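Local coordinates for DNA ligase-like protein Rv0938/MT0965 (Mycobacterium tuberculosis, PDB 2IRY) that probably works with Ku to repair DNA double-strand breaks, and holds in this chain, its primase-polymerase domain, a manganese ion and a deoxyguanosine triphosphate, at residues 138-143 with 228-233; 172-177 with 256-261; 179-184 with 239-244. One frame throughout, in Å; residues are numbered along the deposited sequence.

Overall arrangement
All three contacts touch one bound dGTP in the polymerase domain. Interactions 1 and 2 lie in the same mixed sheet, where neighbouring strands run 227-230, 129-143, 180-186, 171-174 and 256-257; their centres are about 14 Å apart. Interaction 3 links this sheet, through strand 180-186, to strand 240-241 at the border of a separate antiparallel sheet, its centre about 10 Å from that of interaction 1 and about 8 Å from that of interaction 2. Along the chain the segments come in the order 138-143, 172-177, 179-184, 228-233, 239-244 and 256-261, so the nucleotide site is assembled from the central part of the chain and then the later part folded back onto it.

Interaction 1: 138-143 with 228-233. With MN (manganese (II) ion), chain C; DGT (2'-deoxyguanosine-5'-triphosphate), chain D.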
loop_
_atom_site.group_PDB
_atom_site.type_symbol
_atom_site.label_atom_id
_atom_site.label_comp_id
_atom_site.label_asym_id
_atom_site.label_seq_id
_atom_site.Cartn_x
_atom_site.Cartn_y
_atom_site.Cartn_z
ATOM N N VAL A 138 0.142 6.896 7.372
ATOM C CA VAL A 138 0.129 5.416 7.466
ATOM C C VAL A 138 0.951 4.994 8.702
ATOM O O VAL A 138 2.019 5.563 8.980
ATOM C CB VAL A 138 0.667 4.691 6.196
ATOM C CG1 VAL A 138 2.156 4.926 6.015
ATOM C CG2 VAL A 138 0.380 3.202 6.271
ATOM N N PHE A 139 0.406 4.039 9.458
ATOM C CA PHE A 139 1.129 3.362 10.519
ATOM C C PHE A 139 1.280 1.900 10.123
ATOM O O PHE A 139 0.329 1.282 9.633
ATOM C CB PHE A 139 0.363 3.468 11.836
ATOM C CG PHE A 139 0.235 4.870 12.337
ATOM C CD1 PHE A 139 1.197 5.389 13.196
ATOM C CD2 PHE A 139 -0.845 5.684 11.942
ATOM C CE1 PHE A 139 1.101 6.734 13.679
ATOM C CE2 PHE A 139 -0.942 7.021 12.407
ATOM C CZ PHE A 139 0.030 7.535 13.280
ATOM N N ASP A 140 2.475 1.353 10.307
ATOM C CA ASP A 140 2.682 -0.047 10.050
ATOM C C ASP A 140 2.813 -0.727 11.405
ATOM O O ASP A 140 3.761 -0.470 12.143
ATOM C CB ASP A 140 3.915 -0.232 9.180
ATOM C CG ASP A 140 4.243 -1.666 8.926
ATOM O OD1 ASP A 140 3.491 -2.585 9.325
ATOM O OD2 ASP A 140 5.304 -1.878 8.310
ATOM N N LEU A 141 1.818 -1.543 11.749
ATOM C CA LEU A 141 1.848 -2.265 13.010
ATOM C C LEU A 141 2.415 -3.661 12.779
ATOM O O LEU A 141 1.784 -4.525 12.122
ATOM C CB LEU A 141 0.452 -2.309 13.648
ATOM C CG LEU A 141 -0.059 -1.062 14.393
ATOM C CD1 LEU A 141 0.039 0.245 13.573
ATOM C CD2 LEU A 141 -1.494 -1.285 14.870
ATOM N N ASP A 142 3.623 -3.863 13.295
ATOM C CA ASP A 142 4.378 -5.087 13.090
ATOM C C ASP A 142 4.436 -5.850 14.406
ATOM O O ASP A 142 5.087 -5.395 15.356
ATOM C CB ASP A 142 5.799 -4.774 12.610
ATOM C CG ASP A 142 6.484 -5.981 11.978
ATOM O OD1 ASP A 142 5.894 -6.636 11.077
ATOM O OD2 ASP A 142 7.634 -6.271 12.370
ATOM N N PRO A 143 3.728 -6.996 14.479
ATOM C CA PRO A 143 3.731 -7.778 15.708
ATOM C C PRO A 143 5.081 -8.445 15.948
ATOM O O PRO A 143 5.657 -9.060 15.036
ATOM C CB PRO A 143 2.629 -8.816 15.476
ATOM C CG PRO A 143 2.561 -8.967 13.973
ATOM C CD PRO A 143 2.886 -7.605 13.426
ATOM N N PHE A 228 5.366 -3.280 17.238
ATOM C CA PHE A 228 6.103 -2.125 16.730
ATOM C C PHE A 228 5.159 -1.227 15.903
ATOM O O PHE A 228 4.645 -1.639 14.852
ATOM C CB PHE A 228 7.303 -2.585 15.901
ATOM C CG PHE A 228 8.048 -1.459 15.206
ATOM C CD1 PHE A 228 8.292 -0.242 15.856
ATOM C CD2 PHE A 228 8.547 -1.640 13.915
ATOM C CE1 PHE A 228 9.015 0.808 15.206
ATOM C CE2 PHE A 228 9.269 -0.610 13.270
ATOM C CZ PHE A 228 9.490 0.605 13.906
ATOM N N VAL A 229 4.887 -0.044 16.436
ATOM C CA VAL A 229 4.074 0.957 15.753
ATOM C C VAL A 229 5.026 1.825 14.952
ATOM O O VAL A 229 5.610 2.785 15.471
ATOM C CB VAL A 229 3.174 1.781 16.748
ATOM C CG1 VAL A 229 2.341 2.828 16.001
ATOM C CG2 VAL A 229 2.263 0.834 17.514
ATOM N N ASP A 230 5.180 1.452 13.689
ATOM C CA ASP A 230 6.134 2.099 12.798
ATOM C C ASP A 230 5.477 3.319 12.146
ATOM O O ASP A 230 4.511 3.196 11.391
ATOM C CB ASP A 230 6.682 1.115 11.763
ATOM C CG ASP A 230 7.813 1.701 10.934
ATOM O OD1 ASP A 230 8.312 2.811 11.281
ATOM O OD2 ASP A 230 8.216 1.028 9.953
ATOM N N TRP A 231 5.992 4.483 12.544
ATOM C CA TRP A 231 5.626 5.806 12.039
ATOM C C TRP A 231 6.525 6.261 10.863
ATOM O O TRP A 231 6.246 7.292 10.227
ATOM C CB TRP A 231 5.759 6.824 13.186
ATOM C CG TRP A 231 7.076 6.689 13.935
ATOM C CD1 TRP A 231 7.303 5.940 15.071
ATOM C CD2 TRP A 231 8.346 7.258 13.568
ATOM N NE1 TRP A 231 8.629 6.031 15.436
ATOM C CE2 TRP A 231 9.291 6.824 14.527
ATOM C CE3 TRP A 231 8.778 8.097 12.521
ATOM C CZ2 TRP A 231 10.644 7.218 14.485
ATOM C CZ3 TRP A 231 10.129 8.468 12.460
ATOM C CH2 TRP A 231 11.046 8.038 13.451
ATOM N N SER A 232 7.585 5.499 10.569
ATOM C CA SER A 232 8.650 5.991 9.672
ATOM C C SER A 232 8.305 5.950 8.174
ATOM O O SER A 232 9.003 6.556 7.337
ATOM C CB SER A 232 9.965 5.261 9.964
ATOM O OG SER A 232 9.922 3.938 9.494
ATOM N N GLN A 233 7.244 5.221 7.816
ATOM C CA GLN A 233 6.810 5.100 6.404
ATOM C C GLN A 233 6.154 6.370 5.871
ATOM O O GLN A 233 5.844 6.489 4.677
ATOM C CB GLN A 233 5.889 3.882 6.195
ATOM C CG GLN A 233 6.619 2.554 6.325
ATOM C CD GLN A 233 7.608 2.338 5.195
ATOM O OE1 GLN A 233 7.218 2.243 4.027
ATOM N NE2 GLN A 233 8.890 2.238 5.535
HETATM MN MN MN C . 5.067 -4.454 8.930
HETATM P PG DGT D . 4.420 -7.074 7.246
HETATM O O1G DGT D . 4.677 -8.557 7.213
HETATM O O2G DGT D . 5.411 -6.343 8.129
HETATM O O3G DGT D . 2.967 -6.729 7.493
HETATM O O3B DGT D . 4.676 -6.574 5.717
HETATM P PB DGT D . 4.759 -5.029 5.216
HETATM O O1B DGT D . 4.041 -4.911 3.896
HETATM O O2B DGT D . 4.380 -4.057 6.307
HETATM O O3A DGT D . 6.351 -4.831 4.952
HETATM P PA DGT D . 7.149 -5.643 3.801
HETATM O O1A DGT D . 8.637 -5.495 4.022
HETATM O O2A DGT D . 6.596 -7.051 3.745
HETATM O "O5'" DGT D . 6.744 -4.811 2.461
HETATM C "C5'" DGT D . 7.133 -3.438 2.264
HETATM C "C4'" DGT D . 8.446 -3.084 2.967
HETATM O "O4'" DGT D . 9.545 -3.112 2.052
HETATM C "C3'" DGT D . 8.454 -1.724 3.638
HETATM O "O3'" DGT D . 8.182 -1.876 5.031
HETATM C "C2'" DGT D . 9.858 -1.187 3.424
HETATM C "C1'" DGT D . 10.457 -2.049 2.315
HETATM N N9 DGT D . 10.605 -1.287 1.053
HETATM C C8 DGT D . 9.706 -0.419 0.555
HETATM N N7 DGT D . 10.113 0.118 -0.619
HETATM C C5 DGT D . 11.311 -0.422 -0.890
HETATM C C6 DGT D . 12.297 -0.294 -1.986
HETATM O O6 DGT D . 12.062 0.478 -2.933
HETATM N N1 DGT D . 13.426 -1.021 -1.923
HETATM C C2 DGT D . 13.679 -1.858 -0.888
HETATM N N2 DGT D . 14.834 -2.564 -0.892
HETATM N N3 DGT D . 12.814 -2.034 0.154
HETATM C C4 DGT D . 11.637 -1.353 0.206
HETATM O O HOH W 1 4.643 4.567 9.000
HETATM O O HOH W 2 7.778 -1.811 9.795
HETATM O O HOH W 3 6.751 -3.756 7.707
HETATM O O HOH W 4 2.657 -4.896 8.998
#
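The acidic metal site of the polymerase domain lies where Asp-140 of strand 129-143 pairs with Asp-230 of strand 227-230. The short segments run antiparallel, 158° between their directions. Asp-140 N reaches Asp-230 O at 3.0 Å and Asp-230 N returns to Asp-140 O at 2.8 Å; Asp-142 and Phe-228 form a second hydrogen-bonded pair, with the non-hydrogen-bonded pair Leu-141 and Val-229 between. This alternation turns all three aspartates toward the nucleotide, whereas Leu-141 and Val-229 face helix 149-164. On that side Val-229 CG1 also meets Phe-139 CD1 at 4.0 Å.

With CG anti to the backbone N (chi1 177°), the carboxylate of Asp-140 extends off the sheet and puts OD1 2.5 Å from the manganese ion, with OD2 slightly farther at 2.7 Å; the metal also holds dGTP O2G and two waters. Asp-142 OD1 stays 3.2 Å from the metal, longer than a normal bond. Asp-230 OD2 lies 4.4 Å from Asp-140 OD2, and one water sits 2.9 Å from each. Asp-230 OD1 is gripped twice: it takes the bond from Ser-232 OG on its syn lone pair, and Ser-232 N comes from above the carboxylate plane (49° out), closing an Asx turn that fixes the group's rotation. The DxD pair plus a third aspartate on the adjacent strand is consistent with the two-metal catalytic site of archaeo-eukaryotic primase-polymerases.

Interaction 2: 172-177 with 256-261; sequences PVTSGS and APRTWA. With DGT (2'-deoxyguanosine-5'-triphosphate), chain D.
Pro-172 turns its CG-CD edge onto one face of the Trp-260 indole, the two rings inclined to each other: CG stands 3.9 Å above the ring plane of Trp-260, over its centre, and CD makes a CH-pi contact with the five-membered ring, 26° off the normal. Trp-260 NE1 donates to Thr-170 O, which helps hold the indole in place, and Arg-160 adds a cation-pi contact.

At the other side chain pair the geometry is edge-on. Arg-258 folds back, bent at chi2 and chi3, and its NH1 donates to Thr-174 OG1 at 3.0 Å with the oxygen only 3° out of the guanidinium plane. Thr-174 OG1 sits between its own backbone N and carbonyl carbon (chi1 47°), which turns the hydroxyl toward that edge, while CG2 lies 3.7 Å from the same Arg-258 NH1. Arg-258 NE meets Glu-262 in a salt bridge and NH1 also reaches Arg-269 O, so several partners fix the flat group.

Between the two side-chain pairs the backbones are joined as antiparallel strands. Arg-258 N binds Pro-172 O at 2.9 Å and Ala-256 N binds Thr-174 O at 2.9 Å, with Val-173 and Pro-257 the non-hydrogen-bonded pair. Past the strand end, Ser-175 OG accepts from Ser-177 N in an ST turn. Ser-175 OG also donates to dGTP O3G at 2.6 Å. The strand thus runs into a loop that forms part of the triphosphate pocket, consistent with the substrate role of 175-181 in this polymerase family.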
loop_
_atom_site.group_PDB
_atom_site.type_symbol
_atom_site.label_atom_id
_atom_site.label_comp_id
_atom_site.label_asym_id
_atom_site.label_seq_id
_atom_site.Cartn_x
_atom_site.Cartn_y
_atom_site.Cartn_z
ATOM N N PRO A 172 -8.382 0.404 8.763
ATOM C CA PRO A 172 -7.408 -0.697 8.821
ATOM C C PRO A 172 -7.279 -1.515 7.527
ATOM O O PRO A 172 -8.267 -1.781 6.850
ATOM C CB PRO A 172 -7.965 -1.583 9.945
ATOM C CG PRO A 172 -9.461 -1.365 9.885
ATOM C CD PRO A 172 -9.704 0.008 9.308
ATOM N N VAL A 173 -6.062 -1.945 7.231
ATOM C CA VAL A 173 -5.795 -2.739 6.039
ATOM C C VAL A 173 -4.800 -3.820 6.480
ATOM O O VAL A 173 -3.644 -3.509 6.754
ATOM C CB VAL A 173 -5.140 -1.867 4.897
ATOM C CG1 VAL A 173 -4.793 -2.708 3.680
ATOM C CG2 VAL A 173 -6.016 -0.677 4.476
ATOM N N THR A 174 -5.211 -5.084 6.501
ATOM C CA THR A 174 -4.244 -6.161 6.774
ATOM C C THR A 174 -3.272 -6.213 5.591
ATOM O O THR A 174 -3.699 -6.176 4.443
ATOM C CB THR A 174 -4.930 -7.536 7.029
ATOM O OG1 THR A 174 -5.941 -7.795 6.029
ATOM C CG2 THR A 174 -5.583 -7.536 8.440
ATOM N N SER A 175 -1.972 -6.277 5.885
ATOM C CA SER A 175 -0.941 -6.060 4.857
ATOM C C SER A 175 -0.830 -7.132 3.776
ATOM O O SER A 175 -0.252 -6.868 2.698
ATOM C CB SER A 175 0.444 -5.881 5.536
ATOM O OG SER A 175 0.942 -7.158 5.958
ATOM N N GLY A 176 -1.320 -8.340 4.057
ATOM C CA GLY A 176 -1.114 -9.489 3.158
ATOM C C GLY A 176 0.111 -10.313 3.549
ATOM O O GLY A 176 0.351 -11.424 3.024
ATOM N N SER A 177 0.899 -9.764 4.467
ATOM C CA SER A 177 2.054 -10.494 4.974
ATOM C C SER A 177 1.838 -10.865 6.438
ATOM O O SER A 177 1.067 -11.803 6.709
ATOM C CB SER A 177 3.382 -9.771 4.683
ATOM O OG SER A 177 3.294 -8.432 5.094
ATOM N N ALA A 256 -5.473 -5.911 2.169
ATOM C CA ALA A 256 -6.949 -5.938 2.085
ATOM C C ALA A 256 -7.602 -5.004 3.113
ATOM O O ALA A 256 -7.403 -5.193 4.328
ATOM C CB ALA A 256 -7.476 -7.404 2.280
ATOM N N PRO A 257 -8.412 -4.009 2.653
ATOM C CA PRO A 257 -9.156 -3.226 3.656
ATOM C C PRO A 257 -10.094 -4.084 4.490
ATOM O O PRO A 257 -10.727 -5.009 3.947
ATOM C CB PRO A 257 -9.985 -2.220 2.818
ATOM C CG PRO A 257 -9.304 -2.171 1.495
ATOM C CD PRO A 257 -8.648 -3.534 1.273
ATOM N N ARG A 258 -10.161 -3.780 5.799
ATOM C CA ARG A 258 -11.041 -4.491 6.756
ATOM C C ARG A 258 -11.980 -3.537 7.487
ATOM O O ARG A 258 -11.746 -2.331 7.530
ATOM C CB ARG A 258 -10.213 -5.270 7.806
ATOM C CG ARG A 258 -9.022 -6.078 7.236
ATOM C CD ARG A 258 -9.453 -7.093 6.187
ATOM N NE ARG A 258 -10.163 -8.235 6.769
ATOM C CZ ARG A 258 -9.571 -9.377 7.111
ATOM N NH1 ARG A 258 -8.265 -9.542 6.948
ATOM N NH2 ARG A 258 -10.291 -10.357 7.623
ATOM N N THR A 259 -13.031 -4.086 8.095
ATOM C CA THR A 259 -13.786 -3.312 9.083
ATOM C C THR A 259 -13.125 -3.466 10.464
ATOM O O THR A 259 -12.383 -4.421 10.716
ATOM C CB THR A 259 -15.246 -3.768 9.176
ATOM O OG1 THR A 259 -15.268 -5.088 9.714
ATOM C CG2 THR A 259 -15.878 -3.770 7.800
ATOM N N TRP A 260 -13.391 -2.513 11.344
ATOM C CA TRP A 260 -12.930 -2.606 12.724
ATOM C C TRP A 260 -13.482 -3.863 13.431
ATOM O O TRP A 260 -12.760 -4.532 14.168
ATOM C CB TRP A 260 -13.254 -1.307 13.471
ATOM C CG TRP A 260 -12.321 -0.203 13.060
ATOM C CD1 TRP A 260 -12.577 0.838 12.185
ATOM C CD2 TRP A 260 -10.946 -0.077 13.447
ATOM N NE1 TRP A 260 -11.433 1.619 12.031
ATOM C CE2 TRP A 260 -10.428 1.087 12.805
ATOM C CE3 TRP A 260 -10.108 -0.812 14.306
ATOM C CZ2 TRP A 260 -9.098 1.513 12.972
ATOM C CZ3 TRP A 260 -8.773 -0.391 14.472
ATOM C CH2 TRP A 260 -8.284 0.762 13.789
ATOM N N ALA A 261 -14.740 -4.204 13.166
ATOM C CA ALA A 261 -15.349 -5.421 13.737
ATOM C C ALA A 261 -14.574 -6.680 13.335
ATOM O O ALA A 261 -14.429 -7.610 14.121
ATOM C CB ALA A 261 -16.825 -5.546 13.316
HETATM P PG DGT D . 4.420 -7.074 7.246
HETATM O O1G DGT D . 4.677 -8.557 7.213
HETATM O O2G DGT D . 5.411 -6.343 8.129
HETATM O O3G DGT D . 2.967 -6.729 7.493
HETATM O O3B DGT D . 4.676 -6.574 5.717
HETATM P PB DGT D . 4.759 -5.029 5.216
HETATM O O1B DGT D . 4.041 -4.911 3.896
HETATM O O2B DGT D . 4.380 -4.057 6.307
HETATM O O3A DGT D . 6.351 -4.831 4.952
HETATM P PA DGT D . 7.149 -5.643 3.801
HETATM O O1A DGT D . 8.637 -5.495 4.022
HETATM O O2A DGT D . 6.596 -7.051 3.745
HETATM O "O5'" DGT D . 6.744 -4.811 2.461
HETATM C "C5'" DGT D . 7.133 -3.438 2.264
HETATM C "C4'" DGT D . 8.446 -3.084 2.967
HETATM O "O4'" DGT D . 9.545 -3.112 2.052
HETATM C "C3'" DGT D . 8.454 -1.724 3.638
HETATM O "O3'" DGT D . 8.182 -1.876 5.031
HETATM C "C2'" DGT D . 9.858 -1.187 3.424
HETATM C "C1'" DGT D . 10.457 -2.049 2.315
HETATM N N9 DGT D . 10.605 -1.287 1.053
HETATM C C8 DGT D . 9.706 -0.419 0.555
HETATM N N7 DGT D . 10.113 0.118 -0.619
HETATM C C5 DGT D . 11.311 -0.422 -0.890
HETATM C C6 DGT D . 12.297 -0.294 -1.986
HETATM O O6 DGT D . 12.062 0.478 -2.933
HETATM N N1 DGT D . 13.426 -1.021 -1.923
HETATM C C2 DGT D . 13.679 -1.858 -0.888
HETATM N N2 DGT D . 14.834 -2.564 -0.892
HETATM N N3 DGT D . 12.814 -2.034 0.154
HETATM C C4 DGT D . 11.637 -1.353 0.206
HETATM O O HOH W 5 -10.518 -0.338 5.916
#

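Interaction 3: 179-184 with 239-244. With DGT (2'-deoxyguanosine-5'-triphosphate), chain D.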
loop_
_atom_site.group_PDB
_atom_site.type_symbol
_atom_site.label_atom_id
_atom_site.label_comp_id
_atom_site.label_asym_id
_atom_site.label_seq_id
_atom_site.Cartn_x
_atom_site.Cartn_y
_atom_site.Cartn_z
ATOM N N GLY A 179 1.545 -8.294 9.177
ATOM C CA GLY A 179 1.047 -7.223 10.021
ATOM C C GLY A 179 -0.153 -6.462 9.490
ATOM O O GLY A 179 -0.934 -6.976 8.678
ATOM N N LEU A 180 -0.293 -5.243 10.011
ATOM C CA LEU A 180 -1.487 -4.469 9.891
ATOM C C LEU A 180 -1.096 -3.021 9.603
ATOM O O LEU A 180 -0.295 -2.470 10.325
ATOM C CB LEU A 180 -2.222 -4.533 11.252
ATOM C CG LEU A 180 -3.575 -3.870 11.488
ATOM C CD1 LEU A 180 -4.605 -4.264 10.405
ATOM C CD2 LEU A 180 -4.051 -4.296 12.870
ATOM N N HIS A 181 -1.672 -2.430 8.564
ATOM C CA HIS A 181 -1.473 -1.028 8.247
ATOM C C HIS A 181 -2.737 -0.218 8.570
ATOM O O HIS A 181 -3.886 -0.697 8.355
ATOM C CB HIS A 181 -1.078 -0.855 6.768
ATOM C CG HIS A 181 0.182 -1.578 6.405
ATOM N ND1 HIS A 181 0.520 -1.897 5.111
ATOM C CD2 HIS A 181 1.177 -2.071 7.186
ATOM C CE1 HIS A 181 1.693 -2.506 5.103
ATOM N NE2 HIS A 181 2.109 -2.633 6.345
ATOM N N LEU A 182 -2.512 0.990 9.102
ATOM C CA LEU A 182 -3.593 1.920 9.437
ATOM C C LEU A 182 -3.383 3.220 8.672
ATOM O O LEU A 182 -2.282 3.811 8.736
ATOM C CB LEU A 182 -3.642 2.233 10.948
ATOM C CG LEU A 182 -3.710 1.055 11.923
ATOM C CD1 LEU A 182 -3.753 1.541 13.371
ATOM C CD2 LEU A 182 -4.956 0.159 11.644
ATOM N N TYR A 183 -4.419 3.639 7.945
ATOM C CA TYR A 183 -4.395 4.872 7.162
ATOM C C TYR A 183 -5.379 5.887 7.739
ATOM O O TYR A 183 -6.480 5.522 8.151
ATOM C CB TYR A 183 -4.827 4.590 5.719
ATOM C CG TYR A 183 -3.825 3.813 4.893
ATOM C CD1 TYR A 183 -2.768 4.463 4.228
ATOM C CD2 TYR A 183 -3.948 2.416 4.754
ATOM C CE1 TYR A 183 -1.851 3.732 3.461
ATOM C CE2 TYR A 183 -3.040 1.674 3.975
ATOM C CZ TYR A 183 -1.995 2.337 3.337
ATOM O OH TYR A 183 -1.087 1.612 2.588
ATOM N N THR A 184 -5.002 7.153 7.717
ATOM C CA THR A 184 -5.914 8.213 8.143
ATOM C C THR A 184 -5.745 9.420 7.215
ATOM O O THR A 184 -4.632 9.905 7.043
ATOM C CB THR A 184 -5.694 8.603 9.618
ATOM O OG1 THR A 184 -6.463 9.776 9.925
ATOM C CG2 THR A 184 -4.270 8.880 9.904
ATOM N N THR A 239 8.052 4.085 0.770
ATOM C CA THR A 239 6.823 3.623 0.066
ATOM C C THR A 239 6.221 2.477 0.847
ATOM O O THR A 239 6.943 1.770 1.584
ATOM C CB THR A 239 7.090 3.152 -1.393
ATOM O OG1 THR A 239 8.021 2.055 -1.404
ATOM C CG2 THR A 239 7.639 4.243 -2.174
ATOM N N THR A 240 4.909 2.283 0.684
ATOM C CA THR A 240 4.159 1.262 1.424
ATOM C C THR A 240 3.274 0.530 0.424
ATOM O O THR A 240 2.712 1.153 -0.491
ATOM C CB THR A 240 3.314 1.951 2.543
ATOM O OG1 THR A 240 4.210 2.547 3.509
ATOM C CG2 THR A 240 2.398 0.968 3.235
ATOM N N ILE A 241 3.153 -0.790 0.593
ATOM C CA ILE A 241 2.282 -1.606 -0.265
ATOM C C ILE A 241 0.907 -0.947 -0.454
ATOM O O ILE A 241 0.261 -0.505 0.525
ATOM C CB ILE A 241 2.139 -3.055 0.310
ATOM C CG1 ILE A 241 1.490 -3.965 -0.735
ATOM C CG2 ILE A 241 1.378 -3.040 1.673
ATOM C CD1 ILE A 241 2.471 -4.310 -1.874
ATOM N N ALA A 242 0.466 -0.837 -1.697
ATOM C CA ALA A 242 -0.801 -0.154 -1.972
ATOM C C ALA A 242 -1.970 -1.012 -1.541
ATOM O O ALA A 242 -1.926 -2.221 -1.726
ATOM C CB ALA A 242 -0.927 0.184 -3.456
ATOM N N PRO A 243 -3.010 -0.390 -0.947
ATOM C CA PRO A 243 -4.258 -1.157 -0.753
ATOM C C PRO A 243 -4.720 -1.876 -2.044
ATOM O O PRO A 243 -4.668 -1.299 -3.134
ATOM C CB PRO A 243 -5.265 -0.076 -0.359
ATOM C CG PRO A 243 -4.388 0.958 0.414
ATOM C CD PRO A 243 -3.133 1.006 -0.465
ATOM N N TYR A 244 -5.147 -3.131 -1.899
ATOM C CA TYR A 244 -5.606 -4.018 -3.006
ATOM C C TYR A 244 -4.446 -4.660 -3.790
ATOM O O TYR A 244 -4.675 -5.582 -4.592
ATOM C CB TYR A 244 -6.615 -3.356 -3.955
ATOM C CG TYR A 244 -7.876 -2.914 -3.260
ATOM C CD1 TYR A 244 -8.861 -3.854 -2.922
ATOM C CD2 TYR A 244 -8.065 -1.581 -2.878
ATOM C CE1 TYR A 244 -10.030 -3.468 -2.238
ATOM C CE2 TYR A 244 -9.235 -1.183 -2.200
ATOM C CZ TYR A 244 -10.203 -2.129 -1.905
ATOM O OH TYR A 244 -11.346 -1.791 -1.257
HETATM P PG DGT D . 4.420 -7.074 7.246
HETATM O O1G DGT D . 4.677 -8.557 7.213
HETATM O O2G DGT D . 5.411 -6.343 8.129
HETATM O O3G DGT D . 2.967 -6.729 7.493
HETATM O O3B DGT D . 4.676 -6.574 5.717
HETATM P PB DGT D . 4.759 -5.029 5.216
HETATM O O1B DGT D . 4.041 -4.911 3.896
HETATM O O2B DGT D . 4.380 -4.057 6.307
HETATM O O3A DGT D . 6.351 -4.831 4.952
HETATM P PA DGT D . 7.149 -5.643 3.801
HETATM O O1A DGT D . 8.637 -5.495 4.022
HETATM O O2A DGT D . 6.596 -7.051 3.745
HETATM O "O5'" DGT D . 6.744 -4.811 2.461
HETATM C "C5'" DGT D . 7.133 -3.438 2.264
HETATM C "C4'" DGT D . 8.446 -3.084 2.967
HETATM O "O4'" DGT D . 9.545 -3.112 2.052
HETATM C "C3'" DGT D . 8.454 -1.724 3.638
HETATM O "O3'" DGT D . 8.182 -1.876 5.031
HETATM C "C2'" DGT D . 9.858 -1.187 3.424
HETATM C "C1'" DGT D . 10.457 -2.049 2.315
HETATM N N9 DGT D . 10.605 -1.287 1.053
HETATM C C8 DGT D . 9.706 -0.419 0.555
HETATM N N7 DGT D . 10.113 0.118 -0.619
HETATM C C5 DGT D . 11.311 -0.422 -0.890
HETATM C C6 DGT D . 12.297 -0.294 -1.986
HETATM O O6 DGT D . 12.062 0.478 -2.933
HETATM N N1 DGT D . 13.426 -1.021 -1.923
HETATM C C2 DGT D . 13.679 -1.858 -0.888
HETATM N N2 DGT D . 14.834 -2.564 -0.892
HETATM N N3 DGT D . 12.814 -2.034 0.154
HETATM C C4 DGT D . 11.637 -1.353 0.206
HETATM O O HOH W 6 -1.278 -0.946 2.733
HETATM O O HOH W 7 0.488 3.137 0.713
#
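Strand 180-186 and strand 240-241 share no clear backbone hydrogen bond, their nearest CA atoms, of His-181 and Thr-240, being 9.1 Å apart; side chains and waters bridge two sheets of the primase-polymerase fold, beside the nucleotide. His-181 and Tyr-183, both with CG anti to the carbonyl carbon (chi1 -59° and -71°), project from the same side of their strand toward the 239-244 segment. The imidazole of His-181 presents its edge: Ile-241 CG2 lies near the ring plane, 3.5 Å from His-181 CE1, the side chains meeting at about a right angle. Tyr-183 and the side chains of Thr-240 and Pro-243 approach from opposite directions, Tyr-183 OH meeting Thr-240 CG2 at 3.6 Å and CE2 lying 3.9 Å from Pro-243 CG.

One water, in the plane of both rings, bonds His-181 ND1, Tyr-183 OH and Ile-241 O, which probably helps hold the imidazole's rotation from ND1, the nitrogen not meeting the phosphate. A second water joins Tyr-183 OH to Thr-240 O. Gly-179 N makes a weak hydrogen bond to gamma-phosphate O3G, and Thr-239 OG1 lies 3.0 Å from guanine N7. His-181 NE2 donates to beta-phosphate O2B at 2.7 Å, the N-H...O angle being 152°.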